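Local coordinates for GTP-binding protein (Thermus thermophilus, PDB 2DBY) that binds GDP and, as a member of the YchF/OLA1 subfamily of OBG GTPases, probably acts as an ATPase that associates with the ribosome, at residues A[132-146]-A[190-202]. Residues are numbered along the deposited sequence; the frame is centred on the assembly and turned at random.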
loop_
_atom_site.group_PDB
_atom_site.type_symbol
_atom_site.label_atom_id
_atom_site.label_comp_id
_atom_site.label_asym_id
_atom_site.label_seq_id
_atom_site.Cartn_x
_atom_site.Cartn_y
_atom_site.Cartn_z
ATOM N N GLU A 132 -11.536 -13.949 -6.428
ATOM C CA GLU A 132 -10.321 -14.510 -7.006
ATOM C C GLU A 132 -10.646 -15.233 -8.306
ATOM O O GLU A 132 -9.904 -15.127 -9.275
ATOM C CB GLU A 132 -9.660 -15.439 -5.992
ATOM C CG GLU A 132 -8.413 -16.182 -6.456
ATOM C CD GLU A 132 -7.248 -15.295 -6.840
ATOM O OE1 GLU A 132 -7.116 -14.168 -6.304
ATOM O OE2 GLU A 132 -6.433 -15.755 -7.675
ATOM N N THR A 133 -11.753 -15.962 -8.333
ATOM C CA THR A 133 -12.142 -16.667 -9.562
ATOM C C THR A 133 -12.334 -15.691 -10.738
ATOM O O THR A 133 -11.836 -15.936 -11.839
ATOM C CB THR A 133 -13.388 -17.513 -9.289
ATOM O OG1 THR A 133 -12.965 -18.653 -8.517
ATOM C CG2 THR A 133 -14.056 -17.984 -10.590
ATOM N N GLU A 134 -13.011 -14.563 -10.511
ATOM C CA GLU A 134 -13.188 -13.589 -11.587
ATOM C C GLU A 134 -11.835 -12.993 -12.038
ATOM O O GLU A 134 -11.600 -12.747 -13.231
ATOM C CB GLU A 134 -14.122 -12.448 -11.143
ATOM C CG GLU A 134 -15.585 -12.884 -10.851
ATOM C CD GLU A 134 -16.196 -13.752 -11.953
ATOM O OE1 GLU A 134 -16.338 -14.977 -11.728
ATOM O OE2 GLU A 134 -16.530 -13.215 -13.034
ATOM N N LEU A 135 -10.931 -12.750 -11.091
ATOM C CA LEU A 135 -9.625 -12.188 -11.482
ATOM C C LEU A 135 -8.808 -13.211 -12.292
ATOM O O LEU A 135 -8.100 -12.853 -13.244
ATOM C CB LEU A 135 -8.815 -11.770 -10.249
ATOM C CG LEU A 135 -9.486 -10.755 -9.309
ATOM C CD1 LEU A 135 -8.471 -10.328 -8.244
ATOM C CD2 LEU A 135 -9.944 -9.538 -10.099
ATOM N N LEU A 136 -8.919 -14.473 -11.896
ATOM C CA LEU A 136 -8.214 -15.549 -12.581
ATOM C C LEU A 136 -8.726 -15.678 -14.006
ATOM O O LEU A 136 -7.933 -15.806 -14.921
ATOM C CB LEU A 136 -8.414 -16.884 -11.850
ATOM C CG LEU A 136 -7.570 -17.144 -10.611
ATOM C CD1 LEU A 136 -8.200 -18.266 -9.804
ATOM C CD2 LEU A 136 -6.144 -17.518 -11.028
ATOM N N LEU A 137 -10.047 -15.630 -14.197
ATOM C CA LEU A 137 -10.615 -15.759 -15.531
ATOM C C LEU A 137 -10.117 -14.641 -16.433
ATOM O O LEU A 137 -9.799 -14.866 -17.608
ATOM C CB LEU A 137 -12.152 -15.753 -15.462
ATOM C CG LEU A 137 -12.736 -17.041 -14.863
ATOM C CD1 LEU A 137 -14.246 -16.863 -14.638
ATOM C CD2 LEU A 137 -12.483 -18.199 -15.798
ATOM N N ALA A 138 -10.036 -13.425 -15.902
ATOM C CA ALA A 138 -9.552 -12.318 -16.725
ATOM C C ALA A 138 -8.071 -12.510 -17.081
ATOM O O ALA A 138 -7.646 -12.253 -18.226
ATOM C CB ALA A 138 -9.744 -10.976 -15.973
ATOM N N ASP A 139 -7.294 -12.970 -16.102
ATOM C CA ASP A 139 -5.854 -13.168 -16.295
ATOM C C ASP A 139 -5.558 -14.295 -17.282
ATOM O O ASP A 139 -4.573 -14.207 -18.037
ATOM C CB ASP A 139 -5.168 -13.496 -14.972
ATOM C CG ASP A 139 -4.865 -12.248 -14.140
ATOM O OD1 ASP A 139 -5.038 -11.127 -14.661
ATOM O OD2 ASP A 139 -4.430 -12.398 -12.977
ATOM N N LEU A 140 -6.386 -15.339 -17.262
ATOM C CA LEU A 140 -6.169 -16.464 -18.194
ATOM C C LEU A 140 -6.397 -15.960 -19.614
ATOM O O LEU A 140 -5.648 -16.299 -20.517
ATOM C CB LEU A 140 -7.100 -17.645 -17.862
ATOM C CG LEU A 140 -6.692 -18.391 -16.588
ATOM C CD1 LEU A 140 -7.820 -19.336 -16.113
ATOM C CD2 LEU A 140 -5.439 -19.201 -16.895
ATOM N N ALA A 141 -7.427 -15.136 -19.811
ATOM C CA ALA A 141 -7.683 -14.568 -21.130
ATOM C C ALA A 141 -6.515 -13.666 -21.557
ATOM O O ALA A 141 -6.085 -13.659 -22.711
ATOM C CB ALA A 141 -9.000 -13.765 -21.102
ATOM N N THR A 142 -5.998 -12.874 -20.620
ATOM C CA THR A 142 -4.864 -12.016 -20.932
ATOM C C THR A 142 -3.664 -12.858 -21.336
ATOM O O THR A 142 -2.971 -12.541 -22.306
ATOM C CB THR A 142 -4.470 -11.175 -19.716
ATOM O OG1 THR A 142 -5.519 -10.259 -19.461
ATOM C CG2 THR A 142 -3.151 -10.406 -19.964
ATOM N N LEU A 143 -3.418 -13.927 -20.586
ATOM C CA LEU A 143 -2.286 -14.788 -20.887
ATOM C C LEU A 143 -2.442 -15.446 -22.257
ATOM O O LEU A 143 -1.475 -15.543 -23.004
ATOM C CB LEU A 143 -2.132 -15.872 -19.812
ATOM C CG LEU A 143 -1.427 -15.380 -18.538
ATOM C CD1 LEU A 143 -1.653 -16.360 -17.414
ATOM C CD2 LEU A 143 0.061 -15.201 -18.834
ATOM N N GLU A 144 -3.653 -15.883 -22.582
ATOM C CA GLU A 144 -3.876 -16.542 -23.880
ATOM C C GLU A 144 -3.531 -15.559 -24.984
ATOM O O GLU A 144 -2.870 -15.919 -25.964
ATOM C CB GLU A 144 -5.336 -17.023 -23.985
ATOM C CG GLU A 144 -5.603 -18.242 -23.063
ATOM C CD GLU A 144 -7.040 -18.389 -22.568
ATOM O OE1 GLU A 144 -7.265 -19.239 -21.676
ATOM O OE2 GLU A 144 -7.939 -17.664 -23.055
ATOM N N ARG A 145 -3.962 -14.309 -24.831
ATOM C CA ARG A 145 -3.649 -13.308 -25.846
ATOM C C ARG A 145 -2.152 -13.027 -25.916
ATOM O O ARG A 145 -1.589 -12.929 -27.004
ATOM C CB ARG A 145 -4.398 -12.003 -25.572
ATOM C CG ARG A 145 -5.882 -12.070 -25.825
ATOM C CD ARG A 145 -6.501 -10.672 -25.699
ATOM N NE ARG A 145 -6.618 -10.209 -24.317
ATOM C CZ ARG A 145 -7.638 -10.506 -23.511
ATOM N NH1 ARG A 145 -8.638 -11.270 -23.943
ATOM N NH2 ARG A 145 -7.668 -10.029 -22.278
ATOM N N ARG A 146 -1.488 -12.905 -24.764
ATOM C CA ARG A 146 -0.051 -12.634 -24.781
ATOM C C ARG A 146 0.766 -13.812 -25.311
ATOM O O ARG A 146 1.749 -13.611 -26.018
ATOM C CB ARG A 146 0.450 -12.260 -23.367
ATOM C CG ARG A 146 -0.146 -10.971 -22.806
ATOM C CD ARG A 146 -0.066 -9.837 -23.821
ATOM N NE ARG A 146 1.317 -9.418 -24.038
ATOM C CZ ARG A 146 1.736 -8.773 -25.119
ATOM N NH1 ARG A 146 0.879 -8.478 -26.095
ATOM N NH2 ARG A 146 3.006 -8.398 -25.208
ATOM N N ALA A 190 9.509 -11.435 -13.766
ATOM C CA ALA A 190 9.472 -10.023 -13.420
ATOM C C ALA A 190 9.313 -9.145 -14.665
ATOM O O ALA A 190 8.558 -8.171 -14.648
ATOM C CB ALA A 190 10.732 -9.643 -12.666
ATOM N N ARG A 191 10.024 -9.478 -15.744
ATOM C CA ARG A 191 9.919 -8.674 -16.969
ATOM C C ARG A 191 8.522 -8.805 -17.569
ATOM O O ARG A 191 7.938 -7.842 -18.052
ATOM C CB ARG A 191 10.950 -9.126 -18.007
ATOM C CG ARG A 191 12.378 -8.796 -17.631
ATOM C CD ARG A 191 13.327 -9.267 -18.724
ATOM N NE ARG A 191 12.992 -8.681 -20.021
ATOM C CZ ARG A 191 13.500 -9.100 -21.179
ATOM N NH1 ARG A 191 14.357 -10.105 -21.195
ATOM N NH2 ARG A 191 13.159 -8.513 -22.317
ATOM N N PHE A 192 7.981 -10.010 -17.530
ATOM C CA PHE A 192 6.655 -10.206 -18.077
ATOM C C PHE A 192 5.596 -9.404 -17.296
ATOM O O PHE A 192 4.749 -8.725 -17.889
ATOM C CB PHE A 192 6.276 -11.694 -18.049
ATOM C CG PHE A 192 4.861 -11.945 -18.483
ATOM C CD1 PHE A 192 4.538 -11.969 -19.841
ATOM C CD2 PHE A 192 3.837 -12.047 -17.545
ATOM C CE1 PHE A 192 3.223 -12.083 -20.261
ATOM C CE2 PHE A 192 2.515 -12.162 -17.951
ATOM C CZ PHE A 192 2.204 -12.178 -19.319
ATOM N N LEU A 193 5.644 -9.479 -15.965
ATOM C CA LEU A 193 4.623 -8.801 -15.164
ATOM C C LEU A 193 4.718 -7.277 -15.199
ATOM O O LEU A 193 3.725 -6.587 -14.970
ATOM C CB LEU A 193 4.657 -9.315 -13.713
ATOM C CG LEU A 193 4.169 -10.760 -13.508
ATOM C CD1 LEU A 193 4.361 -11.192 -12.058
ATOM C CD2 LEU A 193 2.681 -10.842 -13.909
ATOM N N LYS A 194 5.902 -6.758 -15.499
ATOM C CA LYS A 194 6.073 -5.316 -15.602
ATOM C C LYS A 194 5.333 -4.873 -16.865
ATOM O O LYS A 194 4.631 -3.866 -16.866
ATOM C CB LYS A 194 7.555 -4.955 -15.722
ATOM C CG LYS A 194 7.823 -3.450 -15.732
ATOM C CD LYS A 194 9.310 -3.158 -15.957
ATOM C CE LYS A 194 9.565 -1.665 -16.169
ATOM N NZ LYS A 194 10.932 -1.408 -16.725
ATOM N N GLU A 195 5.467 -5.656 -17.931
ATOM C CA GLU A 195 4.806 -5.341 -19.191
ATOM C C GLU A 195 3.312 -5.663 -19.169
ATOM O O GLU A 195 2.507 -4.922 -19.743
ATOM C CB GLU A 195 5.467 -6.106 -20.345
ATOM C CG GLU A 195 4.679 -6.048 -21.646
ATOM C CD GLU A 195 5.485 -6.523 -22.853
ATOM O OE1 GLU A 195 6.610 -6.010 -23.048
ATOM O OE2 GLU A 195 4.988 -7.397 -23.602
ATOM N N THR A 196 2.958 -6.769 -18.514
ATOM C CA THR A 196 1.564 -7.246 -18.424
ATOM C C THR A 196 1.199 -7.472 -16.953
ATOM O O THR A 196 1.353 -8.575 -16.411
ATOM C CB THR A 196 1.415 -8.572 -19.197
ATOM O OG1 THR A 196 1.821 -8.365 -20.566
ATOM C CG2 THR A 196 -0.033 -9.045 -19.187
ATOM N N PRO A 197 0.720 -6.419 -16.283
ATOM C CA PRO A 197 0.341 -6.459 -14.862
ATOM C C PRO A 197 -0.921 -7.254 -14.594
ATOM O O PRO A 197 -2.000 -6.686 -14.472
ATOM C CB PRO A 197 0.177 -4.969 -14.489
ATOM C CG PRO A 197 0.893 -4.218 -15.585
ATOM C CD PRO A 197 0.606 -5.052 -16.825
ATOM N N LEU A 198 -0.774 -8.571 -14.479
ATOM C CA LEU A 198 -1.906 -9.462 -14.231
ATOM C C LEU A 198 -2.641 -9.072 -12.952
ATOM O O LEU A 198 -2.027 -8.657 -11.969
ATOM C CB LEU A 198 -1.439 -10.917 -14.108
ATOM C CG LEU A 198 -0.836 -11.493 -15.396
ATOM C CD1 LEU A 198 -0.439 -12.960 -15.136
ATOM C CD2 LEU A 198 -1.841 -11.381 -16.543
ATOM N N LEU A 199 -3.963 -9.210 -12.974
ATOM C CA LEU A 199 -4.754 -8.843 -11.808
ATOM C C LEU A 199 -4.387 -9.655 -10.565
ATOM O O LEU A 199 -4.348 -9.110 -9.444
ATOM C CB LEU A 199 -6.241 -9.016 -12.117
ATOM C CG LEU A 199 -6.702 -8.233 -13.355
ATOM C CD1 LEU A 199 -8.216 -8.373 -13.433
ATOM C CD2 LEU A 199 -6.316 -6.717 -13.284
ATOM N N THR A 200 -4.119 -10.945 -10.750
ATOM C CA THR A 200 -3.774 -11.805 -9.623
ATOM C C THR A 200 -2.315 -11.694 -9.195
ATOM O O THR A 200 -1.890 -12.392 -8.272
ATOM C CB THR A 200 -4.106 -13.305 -9.883
ATOM O OG1 THR A 200 -3.366 -13.766 -11.014
ATOM C CG2 THR A 200 -5.601 -13.481 -10.150
ATOM N N ALA A 201 -1.567 -10.812 -9.855
ATOM C CA ALA A 201 -0.170 -10.552 -9.477
ATOM C C ALA A 201 -0.135 -9.400 -8.445
ATOM O O ALA A 201 0.888 -9.192 -7.761
ATOM C CB ALA A 201 0.679 -10.185 -10.730
ATOM N N LYS A 202 -1.230 -8.647 -8.331
ATOM C CA LYS A 202 -1.271 -7.553 -7.353
ATOM C C LYS A 202 -1.266 -8.115 -5.924
ATOM O O LYS A 202 -1.929 -9.124 -5.628
ATOM C CB LYS A 202 -2.537 -6.682 -7.552
ATOM C CG LYS A 202 -2.667 -6.094 -8.970
ATOM C CD LYS A 202 -4.016 -5.382 -9.174
ATOM C CE LYS A 202 -4.204 -4.930 -10.627
ATOM N NZ LYS A 202 -3.346 -3.759 -10.987
HETATM O O HOH W 1 3.666 -9.468 -22.471
#
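The carboxylate of Asp139 accepts from the first two amides of the short 3-10 segment 199-201, one on each oxygen. Asp139 OD1 takes Leu199 N at 2.8 Å and Asp139 OD2 takes Thr200 N at 2.7 Å, each through its syn lone pair, which fixes the rotation of the carboxylate. Thr200 OG1 donates a third bond, 2.6 Å long, nearly head-on to the C-O bond of the same Asp139 OD2. A chi1 of 60° sets that hydroxyl between the backbone N and the carbonyl carbon, where it also accepts from Ala180 N. Were Asp139 an alanine, the amides of Leu199 and Thr200 and the threonine hydroxyl would probably lose their shared acceptor, and the turn would be less firmly tied to the helix. The contact joins the predicted coiled coil, a helical arm inserted in the G domain, to the chain that runs from helix 187-195 back into strand 204-209 of the central sheet. Leu199 CD1 lodges against Leu135 CD2 and Ala138 CB, both 3.9 Å away, while helix 91-98 packs on the same leucine through Leu94 and Ile97. Thr200 CG2 rests on Leu135 CB at 3.6 Å. Farther along the helix, Arg146 NH2 forms a salt bridge with Glu195 OE2 at 2.7 Å, though as a hydrogen bond it is weak, with an angle of 128°; a water in the guanidinium plane links Arg146 NE, Glu195 OE2 and Thr196 OG1, and Arg160 shares the glutamate.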